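Local structure of N-terminal acetyltransferase B complex subunit MDM20 (Candida albicans, 5K04) at residues S686-N689 with Q690-N693; K677-A680 with K681-S685; L636-Y639 with L640-N643; V670-I673 with K674-L678. The protein probably serves as the non-catalytic auxiliary subunit of the NatB complex, which acetylates protein N-termini. All coordinates share one frame; numbering follows the deposited sequence.

Interaction 1 of 4, residues S686-N689 with Q690-N693; sequences SYMN and QLVN
Gln690 opens the second turn of helix 686-695 by donating its backbone N to Ser686 O, 3.0 Å away; the N-H...O angle of 140° makes this a bent bond. With CG anti to the backbone N (chi1 178°) and a bend at chi2, its side-chain amide ends up leading away from Ser686-Asn689. That chain meets Tyr637 of helix 630-643 instead.

Leu691 bonds through its N to Tyr687 O at 3.1 Å. Its CG lies 3.3 Å from the same oxygen, which therefore has both an amide donor and a leucine branch against it. One methyl of the fork reaches back one turn: CD1 comes to 3.9 Å from SD of Met688, the two side chains crossing at an angle. The bend at chi2 of Met688 places SD there, and chi3 then turns CE to meet Ala680 and Leu679 of helix 661-682. This i to i+3 pair lies on the buried side of an amphipathic helix in an all-helical protein of the MDM20/NAA25 family. Around it, Met688 packs on Leu620 and Thr624 of helix 608-625, while Leu691 packs on Tyr637 and Leu640.

Val692 makes the straightest of the four backbone bonds, its N lying 2.8 Å from Met688 O with an angle of 168° at the hydrogen. Its CG2 sits 3.4 Å from that oxygen, against the carbonyl it bonds.

Asn693 N closes the series on Asn689 O at 2.9 Å. The Asn693 side chain folds back beside the same acceptor, but its ND2, 3.3 Å off, has too poor an angle to bond.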
ATOM      1  N   SER A 686      33.494  33.997   3.544  1.00 57.25           N
ATOM      2  CA  SER A 686      34.437  33.749   4.633  1.00 58.43           C
ATOM      3  C   SER A 686      33.805  32.882   5.725  1.00 57.59           C
ATOM      4  O   SER A 686      34.459  31.988   6.277  1.00 42.52           O
ATOM      5  CB  SER A 686      34.954  35.076   5.207  1.00 55.72           C
ATOM      6  OG  SER A 686      34.079  35.641   6.175  1.00 53.55           O
ATOM      7  N   TYR A 687      32.523  33.109   6.035  1.00 62.19           N
ATOM      8  CA  TYR A 687      31.918  32.335   7.115  1.00 63.63           C
ATOM      9  C   TYR A 687      31.607  30.896   6.693  1.00 55.79           C
ATOM     10  O   TYR A 687      31.654  29.991   7.536  1.00 43.93           O
ATOM     11  CB  TYR A 687      30.671  33.053   7.659  1.00 62.05           C
ATOM     12  CG  TYR A 687      29.709  33.555   6.608  1.00 61.80           C
ATOM     13  CD1 TYR A 687      28.866  32.674   5.941  1.00 65.16           C
ATOM     14  CD2 TYR A 687      29.632  34.907   6.293  1.00 60.42           C
ATOM     15  CE1 TYR A 687      27.987  33.116   4.979  1.00 67.65           C
ATOM     16  CE2 TYR A 687      28.751  35.365   5.329  1.00 66.64           C
ATOM     17  CZ  TYR A 687      27.923  34.458   4.673  1.00 67.71           C
ATOM     18  OH  TYR A 687      27.034  34.872   3.706  1.00 62.53           O
ATOM     19  N   MET A 688      31.328  30.647   5.405  1.00 57.16           N
ATOM     20  CA  MET A 688      31.179  29.263   4.955  1.00 55.56           C
ATOM     21  C   MET A 688      32.518  28.528   4.955  1.00 58.41           C
ATOM     22  O   MET A 688      32.587  27.350   5.335  1.00 44.35           O
ATOM     23  CB  MET A 688      30.550  29.213   3.566  1.00 49.22           C
ATOM     24  CG  MET A 688      29.096  29.640   3.534  1.00 53.80           C
ATOM     25  SD  MET A 688      28.069  28.778   4.705  1.00 35.29           S
ATOM     26  CE  MET A 688      28.248  27.186   3.986  1.00 44.23           C
ATOM     27  N   ASN A 689      33.593  29.202   4.526  1.00 61.61           N
ATOM     28  CA  ASN A 689      34.916  28.586   4.591  1.00 56.05           C
ATOM     29  C   ASN A 689      35.307  28.267   6.025  1.00 52.41           C
ATOM     30  O   ASN A 689      36.038  27.303   6.270  1.00 40.22           O
ATOM     31  CB  ASN A 689      35.958  29.489   3.947  1.00 57.64           C
ATOM     32  CG  ASN A 689      35.826  29.535   2.445  1.00 73.50           C
ATOM     33  OD1 ASN A 689      35.409  28.559   1.819  1.00 68.97           O
ATOM     34  ND2 ASN A 689      36.170  30.680   1.852  1.00 87.27           N
ATOM     35  N   GLN A 690      34.816  29.046   6.987  1.00 57.35           N
ATOM     36  CA  GLN A 690      35.095  28.737   8.382  1.00 54.86           C
ATOM     37  C   GLN A 690      34.291  27.528   8.852  1.00 53.59           C
ATOM     38  O   GLN A 690      34.788  26.719   9.648  1.00 49.32           O
ATOM     39  CB  GLN A 690      34.819  29.966   9.249  1.00 61.49           C
ATOM     40  CG  GLN A 690      35.038  29.762  10.741  1.00 64.01           C
ATOM     41  CD  GLN A 690      36.427  29.265  11.083  1.00 65.48           C
ATOM     42  OE1 GLN A 690      37.372  29.421  10.305  1.00 63.49           O
ATOM     43  NE2 GLN A 690      36.557  28.664  12.261  1.00 70.73           N
ATOM     44  N   LEU A 691      33.054  27.373   8.361  1.00 48.65           N
ATOM     45  CA  LEU A 691      32.303  26.161   8.677  1.00 49.50           C
ATOM     46  C   LEU A 691      32.954  24.938   8.043  1.00 49.61           C
ATOM     47  O   LEU A 691      33.034  23.874   8.670  1.00 36.38           O
ATOM     48  CB  LEU A 691      30.850  26.284   8.221  1.00 45.17           C
ATOM     49  CG  LEU A 691      30.034  27.450   8.773  1.00 45.16           C
ATOM     50  CD1 LEU A 691      28.568  27.366   8.306  1.00 41.15           C
ATOM     51  CD2 LEU A 691      30.146  27.497  10.286  1.00 44.38           C
ATOM     52  N   VAL A 692      33.429  25.070   6.797  1.00 54.26           N
ATOM     53  CA  VAL A 692      34.195  23.987   6.183  1.00 52.99           C
ATOM     54  C   VAL A 692      35.405  23.654   7.044  1.00 51.95           C
ATOM     55  O   VAL A 692      35.746  22.480   7.238  1.00 37.80           O
ATOM     56  CB  VAL A 692      34.598  24.359   4.742  1.00 51.36           C
ATOM     57  CG1 VAL A 692      35.614  23.362   4.182  1.00 38.33           C
ATOM     58  CG2 VAL A 692      33.368  24.416   3.848  1.00 46.55           C
ATOM     59  N   ASN A 693      36.047  24.683   7.609  1.00 56.92           N
ATOM     60  CA  ASN A 693      37.194  24.455   8.482  1.00 58.31           C
ATOM     61  C   ASN A 693      36.781  23.772   9.778  1.00 52.63           C
ATOM     62  O   ASN A 693      37.492  22.890  10.274  1.00 43.59           O
ATOM     63  CB  ASN A 693      37.906  25.774   8.788  1.00 56.47           C
ATOM     64  CG  ASN A 693      38.828  26.214   7.661  1.00 67.34           C
ATOM     65  OD1 ASN A 693      39.356  25.392   6.898  1.00 57.68           O
ATOM     66  ND2 ASN A 693      39.030  27.527   7.553  1.00 79.73           N
TER

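Interaction 2 of 4, residues K677-A680 with K681-S685; sequences KLLA and KRHPS
The imidazole of His683 receives Leu679 at its edge, near the ring plane: CD2 of the leucine lies 3.8 Å from ND1, and the leucine comes in at a slant to the histidine. ND1 is buried here and has no hydrogen-bonding partner in the model; the nearest group across the contact is the Leu679 methyl, which cannot hydrogen-bond to it. The guanidinium of Arg682 has His683 CE1 in plane at its edge. Its aliphatic stem makes a separate contact one turn back, where it runs along the leucine branch, CD of Arg682 lying 3.6 Å from CD2 of Leu678.

These side chains ride on the last turn of helix 661-682. Arg682 N bonds to Leu678 O at 3.0 Å, nearly straight at 175°. His683 N still reaches Leu679 O at 2.7 Å, although His683 is the first residue to leave helical backbone angles (phi -137°, psi 73°). Pro684 has no N-H to continue the series; its CA instead makes a C-H...O contact of 3.3 Å with Ala680 O. Ser685 then stands at the N-cap of the next helix, its OG bonded to Met688 N.

Leu679 packs on Leu620, Leu621 and Thr624 of helix 608-625, and His683 touches Lys625 at the end of that helix. Arg682 pairs with Asp587 in a salt bridge and, with Leu678, lies against Phe585; the end of helix 661-682 thus contacts helix 608-625 and the loop with Phe585.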
ATOM      1  N   LYS A 677      29.563  21.511   2.561  1.00 54.09           N
ATOM      2  CA  LYS A 677      30.610  21.638   1.552  1.00 51.77           C
ATOM      3  C   LYS A 677      30.030  22.023   0.201  1.00 50.91           C
ATOM      4  O   LYS A 677      30.619  22.831  -0.525  1.00 44.62           O
ATOM      5  CB  LYS A 677      31.409  20.337   1.455  1.00 42.31           C
ATOM      6  CG  LYS A 677      32.198  20.063   2.729  1.00 56.99           C
ATOM      7  CD  LYS A 677      32.970  18.754   2.698  1.00 60.67           C
ATOM      8  CE  LYS A 677      33.822  18.639   3.950  1.00 66.89           C
ATOM      9  NZ  LYS A 677      34.619  17.384   3.975  1.00 72.26           N
ATOM     10  N   LEU A 678      28.868  21.468  -0.150  1.00 56.08           N
ATOM     11  CA  LEU A 678      28.234  21.829  -1.413  1.00 52.45           C
ATOM     12  C   LEU A 678      27.910  23.320  -1.448  1.00 49.94           C
ATOM     13  O   LEU A 678      28.227  24.019  -2.422  1.00 45.55           O
ATOM     14  CB  LEU A 678      26.984  20.971  -1.614  1.00 53.91           C
ATOM     15  CG  LEU A 678      26.200  21.003  -2.929  1.00 52.95           C
ATOM     16  CD1 LEU A 678      25.353  19.769  -3.045  1.00 49.33           C
ATOM     17  CD2 LEU A 678      25.307  22.210  -2.978  1.00 59.13           C
ATOM     18  N   LEU A 679      27.295  23.829  -0.379  1.00 51.98           N
ATOM     19  CA  LEU A 679      26.932  25.241  -0.329  1.00 53.83           C
ATOM     20  C   LEU A 679      28.162  26.140  -0.270  1.00 54.02           C
ATOM     21  O   LEU A 679      28.159  27.234  -0.847  1.00 46.80           O
ATOM     22  CB  LEU A 679      26.016  25.494   0.862  1.00 53.18           C
ATOM     23  CG  LEU A 679      24.626  24.875   0.673  1.00 52.11           C
ATOM     24  CD1 LEU A 679      23.832  24.902   1.958  1.00 45.01           C
ATOM     25  CD2 LEU A 679      23.876  25.613  -0.438  1.00 43.83           C
ATOM     26  N   ALA A 680      29.220  25.702   0.420  1.00 54.01           N
ATOM     27  CA  ALA A 680      30.452  26.485   0.442  1.00 52.77           C
ATOM     28  C   ALA A 680      30.993  26.715  -0.966  1.00 57.65           C
ATOM     29  O   ALA A 680      31.529  27.789  -1.265  1.00 59.01           O
ATOM     30  CB  ALA A 680      31.497  25.789   1.304  1.00 50.74           C
ATOM     31  N   LYS A 681      30.860  25.717  -1.844  1.00 60.91           N
ATOM     32  CA  LYS A 681      31.232  25.885  -3.246  1.00 62.88           C
ATOM     33  C   LYS A 681      30.282  26.842  -3.958  1.00 63.16           C
ATOM     34  O   LYS A 681      30.704  27.865  -4.505  1.00 59.77           O
ATOM     35  CB  LYS A 681      31.229  24.525  -3.950  1.00 69.35           C
ATOM     36  CG  LYS A 681      32.164  23.472  -3.370  1.00 83.28           C
ATOM     37  CD  LYS A 681      31.894  22.116  -4.026  1.00 95.56           C
ATOM     38  CE  LYS A 681      32.553  20.958  -3.281  1.00103.66           C
ATOM     39  NZ  LYS A 681      32.012  19.634  -3.729  1.00107.49           N
ATOM     40  N   ARG A 682      28.982  26.513  -3.966  1.00 71.29           N
ATOM     41  CA  ARG A 682      27.996  27.292  -4.716  1.00 66.05           C
ATOM     42  C   ARG A 682      27.866  28.719  -4.199  1.00 62.66           C
ATOM     43  O   ARG A 682      27.508  29.617  -4.969  1.00 63.27           O
ATOM     44  CB  ARG A 682      26.626  26.611  -4.667  1.00 60.61           C
ATOM     45  CG  ARG A 682      26.410  25.511  -5.683  1.00 69.45           C
ATOM     46  CD  ARG A 682      25.071  24.800  -5.435  1.00 88.07           C
ATOM     47  NE  ARG A 682      23.892  25.664  -5.598  1.00 93.94           N
ATOM     48  CZ  ARG A 682      22.978  25.502  -6.554  1.00 87.11           C
ATOM     49  NH1 ARG A 682      23.117  24.504  -7.425  1.00 85.80           N
ATOM     50  NH2 ARG A 682      21.934  26.325  -6.643  1.00 77.40           N
ATOM     51  N   HIS A 683      28.137  28.953  -2.914  1.00 64.98           N
ATOM     52  CA  HIS A 683      27.955  30.273  -2.301  1.00 72.37           C
ATOM     53  C   HIS A 683      29.144  30.602  -1.403  1.00 68.06           C
ATOM     54  O   HIS A 683      29.033  30.635  -0.172  1.00 62.29           O
ATOM     55  CB  HIS A 683      26.629  30.332  -1.538  1.00 75.49           C
ATOM     56  CG  HIS A 683      25.439  29.974  -2.379  1.00 75.97           C
ATOM     57  ND1 HIS A 683      24.845  28.732  -2.338  1.00 77.68           N
ATOM     58  CD2 HIS A 683      24.752  30.686  -3.304  1.00 77.19           C
ATOM     59  CE1 HIS A 683      23.835  28.698  -3.190  1.00 77.48           C
ATOM     60  NE2 HIS A 683      23.757  29.871  -3.790  1.00 75.41           N
ATOM     61  N   PRO A 684      30.296  30.910  -2.005  1.00 72.31           N
ATOM     62  CA  PRO A 684      31.524  31.088  -1.220  1.00 66.18           C
ATOM     63  C   PRO A 684      31.469  32.351  -0.385  1.00 62.56           C
ATOM     64  O   PRO A 684      31.142  33.429  -0.882  1.00 57.41           O
ATOM     65  CB  PRO A 684      32.628  31.182  -2.285  1.00 58.01           C
ATOM     66  CG  PRO A 684      31.964  30.902  -3.596  1.00 64.56           C
ATOM     67  CD  PRO A 684      30.511  31.205  -3.427  1.00 69.23           C
ATOM     68  N   SER A 685      31.835  32.207   0.885  1.00 68.97           N
ATOM     69  CA  SER A 685      31.955  33.324   1.805  1.00 60.17           C
ATOM     70  C   SER A 685      33.013  32.972   2.833  1.00 55.38           C
ATOM     71  O   SER A 685      33.375  31.805   2.997  1.00 54.22           O
ATOM     72  CB  SER A 685      30.625  33.627   2.498  1.00 48.61           C
ATOM     73  OG  SER A 685      30.244  32.524   3.293  1.00 40.01           O
TER

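Interaction 3 of 4, residues L636-Y639 with L640-N643; sequences LYNY and LQKN
The C-terminal end of helix 630-643 is closed by an asparagine that folds back on the preceding turn, and Tyr639 is its partner. Asn643 ND2 lies 3.2 Å above the ring plane of Tyr639, over the ring centre, and CZ and CE1 of the ring are both 3.3 Å from it. Ring and amide planes are 54° apart, so the amide meets the face with its nitrogen and is not stacked flat on it. The tyrosine ring is brought there by a first torsion that sets CG anti to the backbone N (chi1 -169°).

The same ND2 donates to Tyr639 O at 3.1 Å, the acceptor standing 29° out of the amide plane. Asn643 N adds a weak bond to this oxygen, which thus takes both a side-chain and a backbone donor. Just before it, Gln641 N bonds to Tyr637 O and Lys642 N to Asn638 O, each at 2.9 Å, while Leu640 N to Leu636 O is weak.

Gln641 brings OE1 obliquely to the Tyr637 ring, 3.2 Å from CE2. Leu636 packs on Lys622 and Ile623 of helix 608-625, and its O accepts a bond from Asn619.

Because the ring of Tyr639 also makes a cation-pi contact with Lys615, its pi system meets both a cation and an amide nitrogen. The two donors on Tyr639 O probably help satisfy this carbonyl where the helix runs out and regular backbone donors become fewer.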
ATOM      1  N   LEU A 636      22.632  34.122  12.795  1.00 47.23           N
ATOM      2  CA  LEU A 636      22.463  32.741  12.346  1.00 45.30           C
ATOM      3  C   LEU A 636      23.806  32.023  12.219  1.00 48.21           C
ATOM      4  O   LEU A 636      23.920  30.835  12.548  1.00 34.70           O
ATOM      5  CB  LEU A 636      21.711  32.731  11.018  1.00 41.19           C
ATOM      6  CG  LEU A 636      20.301  33.313  11.160  1.00 47.83           C
ATOM      7  CD1 LEU A 636      19.627  33.497   9.817  1.00 50.17           C
ATOM      8  CD2 LEU A 636      19.473  32.419  12.080  1.00 40.32           C
ATOM      9  N   TYR A 637      24.843  32.734  11.767  1.00 55.37           N
ATOM     10  CA  TYR A 637      26.125  32.073  11.562  1.00 54.90           C
ATOM     11  C   TYR A 637      26.842  31.798  12.880  1.00 49.19           C
ATOM     12  O   TYR A 637      27.539  30.780  13.000  1.00 36.03           O
ATOM     13  CB  TYR A 637      27.002  32.904  10.627  1.00 51.04           C
ATOM     14  CG  TYR A 637      28.469  32.599  10.759  1.00 47.70           C
ATOM     15  CD1 TYR A 637      28.984  31.395  10.304  1.00 47.23           C
ATOM     16  CD2 TYR A 637      29.337  33.506  11.363  1.00 47.98           C
ATOM     17  CE1 TYR A 637      30.316  31.097  10.436  1.00 50.09           C
ATOM     18  CE2 TYR A 637      30.692  33.215  11.499  1.00 47.58           C
ATOM     19  CZ  TYR A 637      31.169  32.009  11.023  1.00 45.61           C
ATOM     20  OH  TYR A 637      32.493  31.676  11.124  1.00 38.92           O
ATOM     21  N   ASN A 638      26.686  32.693  13.869  1.00 46.74           N
ATOM     22  CA  ASN A 638      27.296  32.479  15.180  1.00 48.69           C
ATOM     23  C   ASN A 638      26.784  31.193  15.823  1.00 50.18           C
ATOM     24  O   ASN A 638      27.552  30.458  16.456  1.00 36.27           O
ATOM     25  CB  ASN A 638      27.021  33.672  16.106  1.00 55.38           C
ATOM     26  CG  ASN A 638      28.014  34.833  15.919  1.00 63.33           C
ATOM     27  OD1 ASN A 638      29.066  34.699  15.287  1.00 56.09           O
ATOM     28  ND2 ASN A 638      27.670  35.980  16.486  1.00 74.22           N
ATOM     29  N   TYR A 639      25.488  30.897  15.663  1.00 49.26           N
ATOM     30  CA  TYR A 639      24.952  29.670  16.240  1.00 44.92           C
ATOM     31  C   TYR A 639      25.577  28.436  15.595  1.00 40.17           C
ATOM     32  O   TYR A 639      25.878  27.455  16.285  1.00 33.61           O
ATOM     33  CB  TYR A 639      23.431  29.647  16.116  1.00 37.05           C
ATOM     34  CG  TYR A 639      22.800  28.532  16.931  1.00 48.49           C
ATOM     35  CD1 TYR A 639      22.607  27.260  16.388  1.00 47.24           C
ATOM     36  CD2 TYR A 639      22.388  28.752  18.244  1.00 47.52           C
ATOM     37  CE1 TYR A 639      22.028  26.239  17.138  1.00 49.84           C
ATOM     38  CE2 TYR A 639      21.811  27.744  19.001  1.00 47.95           C
ATOM     39  CZ  TYR A 639      21.635  26.488  18.451  1.00 52.71           C
ATOM     40  OH  TYR A 639      21.057  25.490  19.204  1.00 42.16           O
ATOM     41  N   LEU A 640      25.791  28.470  14.273  1.00 52.98           N
ATOM     42  CA  LEU A 640      26.512  27.382  13.607  1.00 50.35           C
ATOM     43  C   LEU A 640      27.941  27.273  14.131  1.00 45.21           C
ATOM     44  O   LEU A 640      28.447  26.172  14.366  1.00 33.94           O
ATOM     45  CB  LEU A 640      26.519  27.598  12.089  1.00 42.57           C
ATOM     46  CG  LEU A 640      25.189  27.434  11.335  1.00 43.81           C
ATOM     47  CD1 LEU A 640      25.159  28.304  10.080  1.00 43.80           C
ATOM     48  CD2 LEU A 640      24.958  25.981  10.942  1.00 41.68           C
ATOM     49  N   GLN A 641      28.592  28.416  14.353  1.00 52.10           N
ATOM     50  CA  GLN A 641      29.982  28.412  14.798  1.00 57.90           C
ATOM     51  C   GLN A 641      30.122  27.801  16.191  1.00 53.00           C
ATOM     52  O   GLN A 641      31.059  27.037  16.450  1.00 35.63           O
ATOM     53  CB  GLN A 641      30.520  29.846  14.763  1.00 63.80           C
ATOM     54  CG  GLN A 641      31.960  30.016  15.220  1.00 81.40           C
ATOM     55  CD  GLN A 641      32.587  31.310  14.704  1.00 90.98           C
ATOM     56  OE1 GLN A 641      31.887  32.249  14.317  1.00 89.13           O
ATOM     57  NE2 GLN A 641      33.914  31.352  14.686  1.00 94.30           N
ATOM     58  N   LYS A 642      29.195  28.118  17.098  1.00 49.01           N
ATOM     59  CA  LYS A 642      29.300  27.633  18.467  1.00 48.91           C
ATOM     60  C   LYS A 642      29.064  26.126  18.555  1.00 49.64           C
ATOM     61  O   LYS A 642      29.615  25.468  19.444  1.00 39.05           O
ATOM     62  CB  LYS A 642      28.300  28.379  19.350  1.00 55.65           C
ATOM     63  CG  LYS A 642      28.914  29.300  20.390  1.00 81.05           C
ATOM     64  CD  LYS A 642      29.507  30.587  19.793  1.00 91.99           C
ATOM     65  CE  LYS A 642      30.169  31.451  20.880  1.00 96.42           C
ATOM     66  NZ  LYS A 642      30.910  32.636  20.337  1.00100.33           N
ATOM     67  N   ASN A 643      28.266  25.561  17.640  1.00 41.99           N
ATOM     68  CA  ASN A 643      27.758  24.204  17.781  1.00 41.65           C
ATOM     69  C   ASN A 643      28.303  23.211  16.759  1.00 42.74           C
ATOM     70  O   ASN A 643      28.078  22.007  16.917  1.00 31.71           O
ATOM     71  CB  ASN A 643      26.226  24.228  17.715  1.00 44.19           C
ATOM     72  CG  ASN A 643      25.594  24.839  18.976  1.00 47.84           C
ATOM     73  OD1 ASN A 643      25.818  24.371  20.096  1.00 40.76           O
ATOM     74  ND2 ASN A 643      24.818  25.906  18.787  1.00 48.46           N
TER

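Interaction 4 of 4, residues V670-I673 with K674-L678; sequences VEFI and KIVKL
Phe672 and Val676 are brought together by complementary first torsions. In Phe672 CG is anti to the backbone N (chi1 169°), which places the ring where the Val676 methyl meets its face; in Val676 it is CG1 that takes this position (chi1 164°), leaving CG2 beside the backbone N and directed back at the ring. CG2 then sits over one face of Phe672, 4.0 Å from the ring centroid and 30° off the ring normal, a CH-pi contact. Its nearest ring atom is CE1, at 3.5 Å.

In two further i to i+4 pairs the partners run alongside each other. Glu671 extends its chain next to Ile675, with CG 4.0 Å from CD1 of the isoleucine. Ile673 sets its CG2 4.0 Å from CE of Lys677; CE of the extended lysine touches this methyl, and NZ lies beyond it. Beneath these contacts the helix is regular: Val676 N bonds to Phe672 O at 2.9 Å, and Lys677 N to Ile673 O at 3.0 Å.

The segments form a largely buried part of helix 661-682. Phe672 meets Tyr617 of helix 608-625 edge-to-face, and Ile675 lies against Val580, Tyr581 and Val584 of helix 571-584.

Glu671 combines an aliphatic stem, matched to Ile675, with a buried carboxylate gripped from outside the segments: OE1 by Lys577 in a salt bridge and by Gln517, OE2 by the hydroxyl of Tyr581. Such a set of partners would be expected to stabilise the charged form, and it binds this helix to helices 571-584 and 506-521 by polar as well as apolar contacts.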
ATOM      1  N   VAL A 670      26.800  13.234   8.698  1.00 45.19           N
ATOM      2  CA  VAL A 670      27.661  13.147   7.512  1.00 45.18           C
ATOM      3  C   VAL A 670      27.013  13.875   6.346  1.00 44.02           C
ATOM      4  O   VAL A 670      27.671  14.636   5.624  1.00 31.05           O
ATOM      5  CB  VAL A 670      27.959  11.675   7.147  1.00 43.12           C
ATOM      6  CG1 VAL A 670      28.622  11.587   5.786  1.00 46.88           C
ATOM      7  CG2 VAL A 670      28.861  11.025   8.157  1.00 37.71           C
ATOM      8  N   GLU A 671      25.703  13.645   6.152  1.00 46.19           N
ATOM      9  CA  GLU A 671      24.965  14.286   5.071  1.00 42.19           C
ATOM     10  C   GLU A 671      24.967  15.799   5.242  1.00 41.29           C
ATOM     11  O   GLU A 671      25.156  16.550   4.273  1.00 28.32           O
ATOM     12  CB  GLU A 671      23.538  13.732   5.034  1.00 38.08           C
ATOM     13  CG  GLU A 671      22.573  14.418   4.076  1.00 39.39           C
ATOM     14  CD  GLU A 671      21.129  13.891   4.203  1.00 38.70           C
ATOM     15  OE1 GLU A 671      20.664  13.658   5.338  1.00 26.57           O
ATOM     16  OE2 GLU A 671      20.463  13.719   3.156  1.00 31.46           O
ATOM     17  N   PHE A 672      24.778  16.261   6.482  1.00 43.67           N
ATOM     18  CA  PHE A 672      24.786  17.693   6.757  1.00 36.00           C
ATOM     19  C   PHE A 672      26.131  18.320   6.395  1.00 39.52           C
ATOM     20  O   PHE A 672      26.184  19.439   5.873  1.00 31.85           O
ATOM     21  CB  PHE A 672      24.445  17.940   8.226  1.00 29.48           C
ATOM     22  CG  PHE A 672      24.671  19.362   8.674  1.00 41.64           C
ATOM     23  CD1 PHE A 672      25.916  19.772   9.164  1.00 46.65           C
ATOM     24  CD2 PHE A 672      23.641  20.292   8.615  1.00 36.82           C
ATOM     25  CE1 PHE A 672      26.123  21.077   9.581  1.00 43.25           C
ATOM     26  CE2 PHE A 672      23.845  21.605   9.028  1.00 37.01           C
ATOM     27  CZ  PHE A 672      25.089  21.997   9.508  1.00 38.65           C
ATOM     28  N   ILE A 673      27.231  17.617   6.669  1.00 51.65           N
ATOM     29  CA  ILE A 673      28.550  18.161   6.353  1.00 49.31           C
ATOM     30  C   ILE A 673      28.776  18.169   4.849  1.00 41.97           C
ATOM     31  O   ILE A 673      29.385  19.097   4.306  1.00 34.48           O
ATOM     32  CB  ILE A 673      29.636  17.363   7.087  1.00 47.81           C
ATOM     33  CG1 ILE A 673      29.472  17.537   8.589  1.00 49.60           C
ATOM     34  CG2 ILE A 673      31.024  17.821   6.658  1.00 55.02           C
ATOM     35  CD1 ILE A 673      30.254  16.536   9.368  1.00 58.85           C
ATOM     36  N   LYS A 674      28.289  17.136   4.151  1.00 43.37           N
ATOM     37  CA  LYS A 674      28.371  17.145   2.695  1.00 45.87           C
ATOM     38  C   LYS A 674      27.639  18.354   2.119  1.00 43.90           C
ATOM     39  O   LYS A 674      28.111  18.981   1.164  1.00 43.68           O
ATOM     40  CB  LYS A 674      27.792  15.849   2.116  1.00 44.45           C
ATOM     41  CG  LYS A 674      28.511  14.565   2.506  1.00 50.32           C
ATOM     42  CD  LYS A 674      29.924  14.521   1.977  1.00 54.45           C
ATOM     43  CE  LYS A 674      30.561  13.175   2.271  1.00 58.66           C
ATOM     44  NZ  LYS A 674      31.951  13.103   1.728  1.00 68.89           N
ATOM     45  N   ILE A 675      26.481  18.691   2.693  1.00 47.34           N
ATOM     46  CA  ILE A 675      25.699  19.831   2.223  1.00 50.23           C
ATOM     47  C   ILE A 675      26.397  21.149   2.574  1.00 47.50           C
ATOM     48  O   ILE A 675      26.402  22.097   1.776  1.00 37.37           O
ATOM     49  CB  ILE A 675      24.274  19.735   2.803  1.00 50.17           C
ATOM     50  CG1 ILE A 675      23.554  18.526   2.197  1.00 47.45           C
ATOM     51  CG2 ILE A 675      23.459  21.012   2.575  1.00 38.93           C
ATOM     52  CD1 ILE A 675      22.231  18.212   2.869  1.00 43.65           C
ATOM     53  N   VAL A 676      27.019  21.222   3.756  1.00 51.20           N
ATOM     54  CA  VAL A 676      27.861  22.374   4.085  1.00 54.43           C
ATOM     55  C   VAL A 676      28.906  22.595   2.993  1.00 53.18           C
ATOM     56  O   VAL A 676      29.125  23.722   2.530  1.00 41.85           O
ATOM     57  CB  VAL A 676      28.522  22.184   5.464  1.00 51.77           C
ATOM     58  CG1 VAL A 676      29.681  23.158   5.644  1.00 44.93           C
ATOM     59  CG2 VAL A 676      27.503  22.356   6.592  1.00 45.77           C
ATOM     60  N   LYS A 677      29.563  21.511   2.561  1.00 54.09           N
ATOM     61  CA  LYS A 677      30.610  21.638   1.552  1.00 51.77           C
ATOM     62  C   LYS A 677      30.030  22.023   0.201  1.00 50.91           C
ATOM     63  O   LYS A 677      30.619  22.831  -0.525  1.00 44.62           O
ATOM     64  CB  LYS A 677      31.409  20.337   1.455  1.00 42.31           C
ATOM     65  CG  LYS A 677      32.198  20.063   2.729  1.00 56.99           C
ATOM     66  CD  LYS A 677      32.970  18.754   2.698  1.00 60.67           C
ATOM     67  CE  LYS A 677      33.822  18.639   3.950  1.00 66.89           C
ATOM     68  NZ  LYS A 677      34.619  17.384   3.975  1.00 72.26           N
ATOM     69  N   LEU A 678      28.868  21.468  -0.150  1.00 56.08           N
ATOM     70  CA  LEU A 678      28.234  21.829  -1.413  1.00 52.45           C
ATOM     71  C   LEU A 678      27.910  23.320  -1.448  1.00 49.94           C
ATOM     72  O   LEU A 678      28.227  24.019  -2.422  1.00 45.55           O
ATOM     73  CB  LEU A 678      26.984  20.971  -1.614  1.00 53.91           C
ATOM     74  CG  LEU A 678      26.200  21.003  -2.929  1.00 52.95           C
ATOM     75  CD1 LEU A 678      25.353  19.769  -3.045  1.00 49.33           C
ATOM     76  CD2 LEU A 678      25.307  22.210  -2.978  1.00 59.13           C
TER

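How the interactions relate
Along the chain the order is interaction 3 on helix 630-643, then interactions 4 and 2 on helix 661-682, then interaction 1 on helix 686-695. Interactions 4 and 2 share Lys677 and Leu678, their centres about 10 Å apart. Interaction 1 touches all three others, its centre about 9 Å from that of interaction 2 and 11 Å from that of interaction 3: Val692 CG2 meets Ala680 CB at 3.4 Å, Leu691 CD2 meets Tyr637 CE1 at 3.6 Å, and Met688 CE meets Val676 O. Interactions 2 and 3 do not touch, whereas Leu640 packs on Phe672 between 3 and 4. The three helices thus pack as one helical block in the C-terminal part of the probable auxiliary subunit.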